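Local structure of ORF10 (Moritella marina, 6RIW) at residues A[361-366]-A[371-376]; A[820-825]-A[879-884]. The protein probably elongates acyl chains as the ketosynthase and chain length factor didomain of a polyunsaturated fatty acid synthase. All coordinates share one frame; numbering follows the deposited sequence.

Contact 1 of 2, residues A[361-366]-A[371-376]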
ATOM      1  N   SER A 361      -7.952 -22.201 -11.963  1.00 23.83           N
ATOM      2  CA  SER A 361      -7.693 -21.310 -10.827  1.00 24.91           C
ATOM      3  C   SER A 361      -6.881 -22.001  -9.742  1.00 24.20           C
ATOM      4  O   SER A 361      -7.365 -22.937  -9.096  1.00 23.54           O
ATOM      5  CB  SER A 361      -8.991 -20.793 -10.220  1.00 22.77           C
ATOM      6  OG  SER A 361      -8.679 -19.847  -9.206  1.00 25.58           O
ATOM      7  N   VAL A 362      -5.665 -21.500  -9.511  1.00 21.63           N
ATOM      8  CA  VAL A 362      -4.823 -21.964  -8.416  1.00 21.62           C
ATOM      9  C   VAL A 362      -5.321 -21.487  -7.055  1.00 21.01           C
ATOM     10  O   VAL A 362      -4.802 -21.919  -6.017  1.00 20.41           O
ATOM     11  CB  VAL A 362      -3.374 -21.492  -8.675  1.00 21.46           C
ATOM     12  CG1 VAL A 362      -3.242 -19.993  -8.385  1.00 22.79           C
ATOM     13  CG2 VAL A 362      -2.363 -22.293  -7.853  1.00 21.99           C
ATOM     14  N   LYS A 363      -6.319 -20.600  -7.015  1.00 18.82           N
ATOM     15  CA  LYS A 363      -6.927 -20.292  -5.728  1.00 19.63           C
ATOM     16  C   LYS A 363      -7.584 -21.522  -5.110  1.00 23.85           C
ATOM     17  O   LYS A 363      -7.744 -21.588  -3.879  1.00 22.45           O
ATOM     18  CB  LYS A 363      -7.932 -19.144  -5.890  1.00 22.29           C
ATOM     19  CG  LYS A 363      -7.250 -17.836  -6.353  1.00 21.27           C
ATOM     20  CD  LYS A 363      -8.165 -16.649  -6.202  1.00 22.82           C
ATOM     21  CE  LYS A 363      -7.455 -15.320  -6.516  1.00 25.33           C
ATOM     22  NZ  LYS A 363      -7.008 -15.245  -7.920  1.00 22.94           N
ATOM     23  N   SER A 364      -7.942 -22.508  -5.936  1.00 20.88           N
ATOM     24  CA  SER A 364      -8.515 -23.743  -5.404  1.00 22.65           C
ATOM     25  C   SER A 364      -7.524 -24.456  -4.490  1.00 22.55           C
ATOM     26  O   SER A 364      -7.916 -24.982  -3.438  1.00 24.14           O
ATOM     27  CB  SER A 364      -8.961 -24.664  -6.553  1.00 22.26           C
ATOM     28  OG  SER A 364      -7.871 -25.113  -7.359  1.00 23.27           O
ATOM     29  N   ASN A 365      -6.230 -24.466  -4.862  1.00 22.00           N
ATOM     30  CA  ASN A 365      -5.222 -25.160  -4.060  1.00 19.62           C
ATOM     31  C   ASN A 365      -4.789 -24.349  -2.852  1.00 23.82           C
ATOM     32  O   ASN A 365      -4.491 -24.927  -1.799  1.00 21.33           O
ATOM     33  CB  ASN A 365      -3.958 -25.471  -4.868  1.00 20.24           C
ATOM     34  CG  ASN A 365      -4.233 -26.152  -6.181  1.00 23.41           C
ATOM     35  OD1 ASN A 365      -4.674 -25.517  -7.139  1.00 24.78           O
ATOM     36  ND2 ASN A 365      -3.902 -27.438  -6.262  1.00 22.70           N
ATOM     37  N   LEU A 366      -4.685 -23.015  -3.005  1.00 18.61           N
ATOM     38  CA  LEU A 366      -3.946 -22.188  -2.056  1.00 20.61           C
ATOM     39  C   LEU A 366      -4.797 -21.238  -1.239  1.00 21.74           C
ATOM     40  O   LEU A 366      -4.305 -20.716  -0.230  1.00 22.39           O
ATOM     41  CB  LEU A 366      -2.903 -21.325  -2.785  1.00 21.50           C
ATOM     42  CG  LEU A 366      -1.885 -22.015  -3.663  1.00 20.13           C
ATOM     43  CD1 LEU A 366      -0.948 -20.985  -4.266  1.00 18.31           C
ATOM     44  CD2 LEU A 366      -1.139 -23.010  -2.826  1.00 21.34           C
ATOM     45  N   THR A 371      -2.878  -9.456  -2.064  1.00 18.18           N
ATOM     46  CA  THR A 371      -1.967  -8.734  -2.955  1.00 13.89           C
ATOM     47  C   THR A 371      -1.027  -9.674  -3.693  1.00 16.43           C
ATOM     48  O   THR A 371      -0.552  -9.335  -4.783  1.00 16.38           O
ATOM     49  CB  THR A 371      -1.181  -7.695  -2.158  1.00 14.81           C
ATOM     50  OG1 THR A 371      -0.733  -8.280  -0.932  1.00 18.15           O
ATOM     51  CG2 THR A 371      -2.110  -6.532  -1.823  1.00 15.23           C
ATOM     52  N   ALA A 372      -0.776 -10.863  -3.150  1.00 13.71           N
ATOM     53  CA  ALA A 372       0.108 -11.813  -3.805  1.00 13.38           C
ATOM     54  C   ALA A 372      -0.633 -12.823  -4.673  1.00 15.49           C
ATOM     55  O   ALA A 372      -0.005 -13.773  -5.149  1.00 16.18           O
ATOM     56  CB  ALA A 372       0.935 -12.563  -2.754  1.00 15.16           C
ATOM     57  N   ALA A 373      -1.944 -12.654  -4.879  1.00 19.04           N
ATOM     58  CA  ALA A 373      -2.727 -13.708  -5.530  1.00 19.83           C
ATOM     59  C   ALA A 373      -2.267 -13.969  -6.956  1.00 21.96           C
ATOM     60  O   ALA A 373      -2.327 -15.113  -7.434  1.00 23.64           O
ATOM     61  CB  ALA A 373      -4.219 -13.352  -5.523  1.00 18.64           C
ATOM     62  N   GLY A 374      -1.838 -12.930  -7.668  1.00 19.47           N
ATOM     63  CA  GLY A 374      -1.389 -13.157  -9.024  1.00 19.25           C
ATOM     64  C   GLY A 374      -0.101 -13.949  -9.117  1.00 20.57           C
ATOM     65  O   GLY A 374       0.169 -14.537 -10.167  1.00 20.10           O
ATOM     66  N   MET A 375       0.709 -13.971  -8.052  1.00 19.13           N
ATOM     67  CA  MET A 375       1.995 -14.666  -8.147  1.00 18.67           C
ATOM     68  C   MET A 375       1.833 -16.163  -8.417  1.00 20.20           C
ATOM     69  O   MET A 375       2.431 -16.657  -9.391  1.00 19.06           O
ATOM     70  CB  MET A 375       2.836 -14.402  -6.893  1.00 14.47           C
ATOM     71  CG  MET A 375       3.428 -12.960  -6.746  1.00 15.41           C
ATOM     72  SD  MET A 375       3.962 -12.119  -8.234  1.00 22.55           S
ATOM     73  CE  MET A 375       5.462 -13.001  -8.604  1.00 16.98           C
ATOM     74  N   PRO A 376       1.067 -16.940  -7.636  1.00 19.64           N
ATOM     75  CA  PRO A 376       0.902 -18.362  -8.009  1.00 18.51           C
ATOM     76  C   PRO A 376       0.198 -18.556  -9.340  1.00 21.35           C
ATOM     77  O   PRO A 376       0.500 -19.523 -10.055  1.00 19.24           O
ATOM     78  CB  PRO A 376       0.084 -18.948  -6.845  1.00 19.11           C
ATOM     79  CG  PRO A 376      -0.604 -17.776  -6.218  1.00 18.56           C
ATOM     80  CD  PRO A 376       0.351 -16.626  -6.378  1.00 19.25           C
TER
HETATM   81  O   HOH W   1      -4.348 -16.668  -7.630  1.00 28.38           O
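Val362 and Lys363, at the turn into the short helix 363-366, face the start of helix 374-387, with the CA atoms of Val362 and Pro376 6.8 Å apart and those of Lys363 and Ala373 7.8 Å apart. Pro376 is the hub of the apolar half. Val362 lies across the proline ring at about a right angle and presents CG1, which meets Pro376 CB at 3.8 Å; with chi1 at 75° this methyl is tucked between the backbone N and carbonyl carbon of Val362. Leu366 comes to the same carbon on a slant, its CD1 only 3.4 Å from Pro376 CB, tighter than usual van der Waals contact. Phe22 of helix 19-27 also packs against both Val362 and Pro376. Lys363 forms the polar half: its chain runs extended until a bend at the last torsion (chi4 64°), passing alongside Ala373, with CE 3.9 Å from Ala373 CB. Beyond the bend, NZ donates to a water 3.0 Å away, and this water in turn donates to Ala373 O at 2.6 Å. NZ also bonds to the carbonyl oxygen of His331, so two partners hold the end of the chain. The turn itself is braced by Ser361 O, which takes both the backbone N and the hydroxyl of Ser364, the latter at 2.8 Å from OG to O. Lys363 probably corresponds to the lysine that stands beside the active-site histidines of ketosynthase relatives. The contact thus pairs close apolar packing on Pro376 with a water-mediated polar link, in which the buried amine is fixed by the His331 carbonyl and by one water that joins it to Ala373 O.

Contact 2 of 2, residues A[820-825]-A[879-884]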
ATOM      1  N   THR A 820      26.564  23.850  -2.081  1.00 19.54           N
ATOM      2  CA  THR A 820      27.607  23.538  -3.055  1.00 26.12           C
ATOM      3  C   THR A 820      27.052  23.487  -4.473  1.00 28.27           C
ATOM      4  O   THR A 820      27.658  24.028  -5.406  1.00 23.57           O
ATOM      5  CB  THR A 820      28.257  22.205  -2.693  1.00 27.96           C
ATOM      6  OG1 THR A 820      28.805  22.304  -1.370  1.00 32.04           O
ATOM      7  CG2 THR A 820      29.350  21.847  -3.675  1.00 27.95           C
ATOM      8  N   LEU A 821      25.911  22.819  -4.654  1.00 21.32           N
ATOM      9  CA  LEU A 821      25.283  22.736  -5.970  1.00 23.59           C
ATOM     10  C   LEU A 821      24.824  24.101  -6.452  1.00 22.14           C
ATOM     11  O   LEU A 821      24.998  24.448  -7.625  1.00 20.90           O
ATOM     12  CB  LEU A 821      24.080  21.790  -5.914  1.00 20.68           C
ATOM     13  CG  LEU A 821      24.416  20.303  -5.912  1.00 20.69           C
ATOM     14  CD1 LEU A 821      23.249  19.464  -5.366  1.00 18.66           C
ATOM     15  CD2 LEU A 821      24.795  19.848  -7.317  1.00 20.27           C
ATOM     16  N   TYR A 822      24.226  24.877  -5.559  1.00 18.53           N
ATOM     17  CA  TYR A 822      23.452  26.063  -5.911  1.00 21.03           C
ATOM     18  C   TYR A 822      23.884  27.224  -5.026  1.00 22.53           C
ATOM     19  O   TYR A 822      23.095  27.724  -4.212  1.00 22.28           O
ATOM     20  CB  TYR A 822      21.958  25.795  -5.729  1.00 18.03           C
ATOM     21  CG  TYR A 822      21.399  24.581  -6.446  1.00 21.14           C
ATOM     22  CD1 TYR A 822      21.347  24.540  -7.834  1.00 19.39           C
ATOM     23  CD2 TYR A 822      20.864  23.494  -5.729  1.00 19.69           C
ATOM     24  CE1 TYR A 822      20.801  23.448  -8.507  1.00 19.58           C
ATOM     25  CE2 TYR A 822      20.332  22.389  -6.390  1.00 18.61           C
ATOM     26  CZ  TYR A 822      20.288  22.382  -7.786  1.00 17.60           C
ATOM     27  OH  TYR A 822      19.758  21.306  -8.475  1.00 17.91           O
ATOM     28  N   PRO A 823      25.132  27.693  -5.170  1.00 23.32           N
ATOM     29  CA  PRO A 823      25.667  28.670  -4.199  1.00 24.86           C
ATOM     30  C   PRO A 823      24.939  30.001  -4.185  1.00 23.49           C
ATOM     31  O   PRO A 823      24.939  30.679  -3.152  1.00 26.75           O
ATOM     32  CB  PRO A 823      27.134  28.836  -4.635  1.00 25.27           C
ATOM     33  CG  PRO A 823      27.149  28.445  -6.057  1.00 26.26           C
ATOM     34  CD  PRO A 823      26.119  27.334  -6.195  1.00 21.54           C
ATOM     35  N   SER A 824      24.293  30.390  -5.279  1.00 23.58           N
ATOM     36  CA  SER A 824      23.599  31.666  -5.322  1.00 27.92           C
ATOM     37  C   SER A 824      22.098  31.556  -5.058  1.00 28.90           C
ATOM     38  O   SER A 824      21.410  32.583  -5.049  1.00 27.79           O
ATOM     39  CB  SER A 824      23.856  32.351  -6.675  1.00 31.38           C
ATOM     40  OG  SER A 824      23.134  31.725  -7.716  1.00 34.72           O
ATOM     41  N   ALA A 825      21.571  30.358  -4.801  1.00 22.49           N
ATOM     42  CA  ALA A 825      20.131  30.186  -4.637  1.00 23.28           C
ATOM     43  C   ALA A 825      19.740  30.172  -3.162  1.00 22.51           C
ATOM     44  O   ALA A 825      20.427  29.573  -2.334  1.00 24.56           O
ATOM     45  CB  ALA A 825      19.675  28.891  -5.310  1.00 22.33           C
ATOM     46  N   HIS A 879      15.467  14.312  -6.803  1.00 11.28           N
ATOM     47  CA  HIS A 879      15.697  15.712  -7.145  1.00 13.56           C
ATOM     48  C   HIS A 879      14.827  16.087  -8.335  1.00 14.35           C
ATOM     49  O   HIS A 879      14.794  15.359  -9.337  1.00 15.22           O
ATOM     50  CB  HIS A 879      17.179  15.962  -7.461  1.00 12.91           C
ATOM     51  CG  HIS A 879      17.654  17.344  -7.110  1.00 15.78           C
ATOM     52  ND1 HIS A 879      17.989  17.723  -5.822  1.00 16.32           N
ATOM     53  CD2 HIS A 879      17.873  18.430  -7.892  1.00 16.72           C
ATOM     54  CE1 HIS A 879      18.379  18.990  -5.831  1.00 17.10           C
ATOM     55  NE2 HIS A 879      18.322  19.440  -7.076  1.00 16.83           N
ATOM     56  N   LEU A 880      14.119  17.210  -8.222  1.00 12.34           N
ATOM     57  CA  LEU A 880      13.191  17.638  -9.262  1.00 14.28           C
ATOM     58  C   LEU A 880      13.535  19.049  -9.704  1.00 16.59           C
ATOM     59  O   LEU A 880      13.990  19.868  -8.901  1.00 15.14           O
ATOM     60  CB  LEU A 880      11.737  17.641  -8.781  1.00 14.35           C
ATOM     61  CG  LEU A 880      11.114  16.303  -8.417  1.00 13.49           C
ATOM     62  CD1 LEU A 880      11.492  15.922  -7.003  1.00 17.58           C
ATOM     63  CD2 LEU A 880       9.583  16.409  -8.533  1.00 12.41           C
ATOM     64  N   ILE A 881      13.275  19.334 -10.973  1.00 13.13           N
ATOM     65  CA  ILE A 881      13.354  20.697 -11.502  1.00 14.65           C
ATOM     66  C   ILE A 881      11.970  21.074 -12.006  1.00 12.40           C
ATOM     67  O   ILE A 881      11.407  20.371 -12.849  1.00 13.20           O
ATOM     68  CB  ILE A 881      14.378  20.822 -12.645  1.00 16.50           C
ATOM     69  CG1 ILE A 881      15.783  20.393 -12.202  1.00 19.18           C
ATOM     70  CG2 ILE A 881      14.344  22.242 -13.194  1.00 18.93           C
ATOM     71  CD1 ILE A 881      16.375  21.264 -11.053  1.00 18.53           C
ATOM     72  N   LEU A 882      11.421  22.170 -11.492  1.00 13.03           N
ATOM     73  CA  LEU A 882      10.157  22.711 -11.963  1.00 12.87           C
ATOM     74  C   LEU A 882      10.422  24.070 -12.596  1.00 15.88           C
ATOM     75  O   LEU A 882      11.366  24.766 -12.206  1.00 15.59           O
ATOM     76  CB  LEU A 882       9.151  22.881 -10.818  1.00 13.70           C
ATOM     77  CG  LEU A 882       8.331  21.640 -10.464  1.00 14.08           C
ATOM     78  CD1 LEU A 882       9.240  20.542  -9.864  1.00 16.10           C
ATOM     79  CD2 LEU A 882       7.203  22.022  -9.515  1.00 15.08           C
ATOM     80  N   SER A 883       9.584  24.461 -13.557  1.00 15.23           N
ATOM     81  CA  SER A 883       9.845  25.715 -14.260  1.00 19.57           C
ATOM     82  C   SER A 883       8.545  26.475 -14.465  1.00 17.81           C
ATOM     83  O   SER A 883       7.465  25.884 -14.549  1.00 18.31           O
ATOM     84  CB  SER A 883      10.575  25.448 -15.591  1.00 23.38           C
ATOM     85  OG  SER A 883       9.701  24.846 -16.527  1.00 28.71           O
ATOM     86  N   SER A 884       8.652  27.805 -14.499  1.00 17.84           N
ATOM     87  CA  SER A 884       7.486  28.633 -14.729  1.00 20.40           C
ATOM     88  C   SER A 884       7.044  28.524 -16.182  1.00 20.10           C
ATOM     89  O   SER A 884       7.804  28.118 -17.065  1.00 20.24           O
ATOM     90  CB  SER A 884       7.780  30.095 -14.369  1.00 24.34           C
ATOM     91  OG  SER A 884       8.902  30.563 -15.093  1.00 25.40           O
TER
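Tyr822, just past the end of helix 808-821, reaches over to the edge of His879 on strand 876-884 while the two backbones stay well apart: the CA atoms of Tyr822 and Ile881 are 12.7 Å from each other. The two side chains approach from opposite directions and meet rim to rim, their planes only 12° apart and neither ring over the other's face. Between them lies one short hydrogen bond, Tyr822 OH to His879 NE2 at 2.7 Å, made near the plane of both rings. Since His879 ND1 is bonded to Asn869 OD1, the imidazole is gripped at both nitrogens and its rotation is fixed. Ile881 CD1 approaches the phenol oxygen of Tyr822, OH, at 4.3 Å, and Leu821 CB lies over one face of the tyrosine ring, toward the rim. Around this buried pair, Ala867 of strand 865-870 touches both side chains, while from helix 776-790 Leu787 meets the tyrosine and Ala783 the histidine; Leu880 and Leu882 touch helix 841-854 on the other side of the strand. A sheet with helices on both faces and a final antiparallel hairpin, 865-870 with 876-884, is the C-terminal half of a thiolase fold, here in the chain length factor domain.

How the contacts relate
From the N terminus, contact 1 comes first, in the ketosynthase, where it closes a short loop, with four residues between its segments, from helix 363-366 to the 3-10 turn that leads to helix 374-387. Contact 2 opens only after that loop has closed, so the two neither nest nor cross. It lies in the chain length factor and spans 53 residues, joining the end of helix 808-821 to strand 876-884 around strand 826-828, helix 841-854 and strand 865-870. Both fall in the C-terminal halves of their thiolase-like domains. They sit on opposite sides of the chain's centre, their own centres 48 Å apart and their nearest atoms about 27 Å apart, and each lies wholly within its own domain.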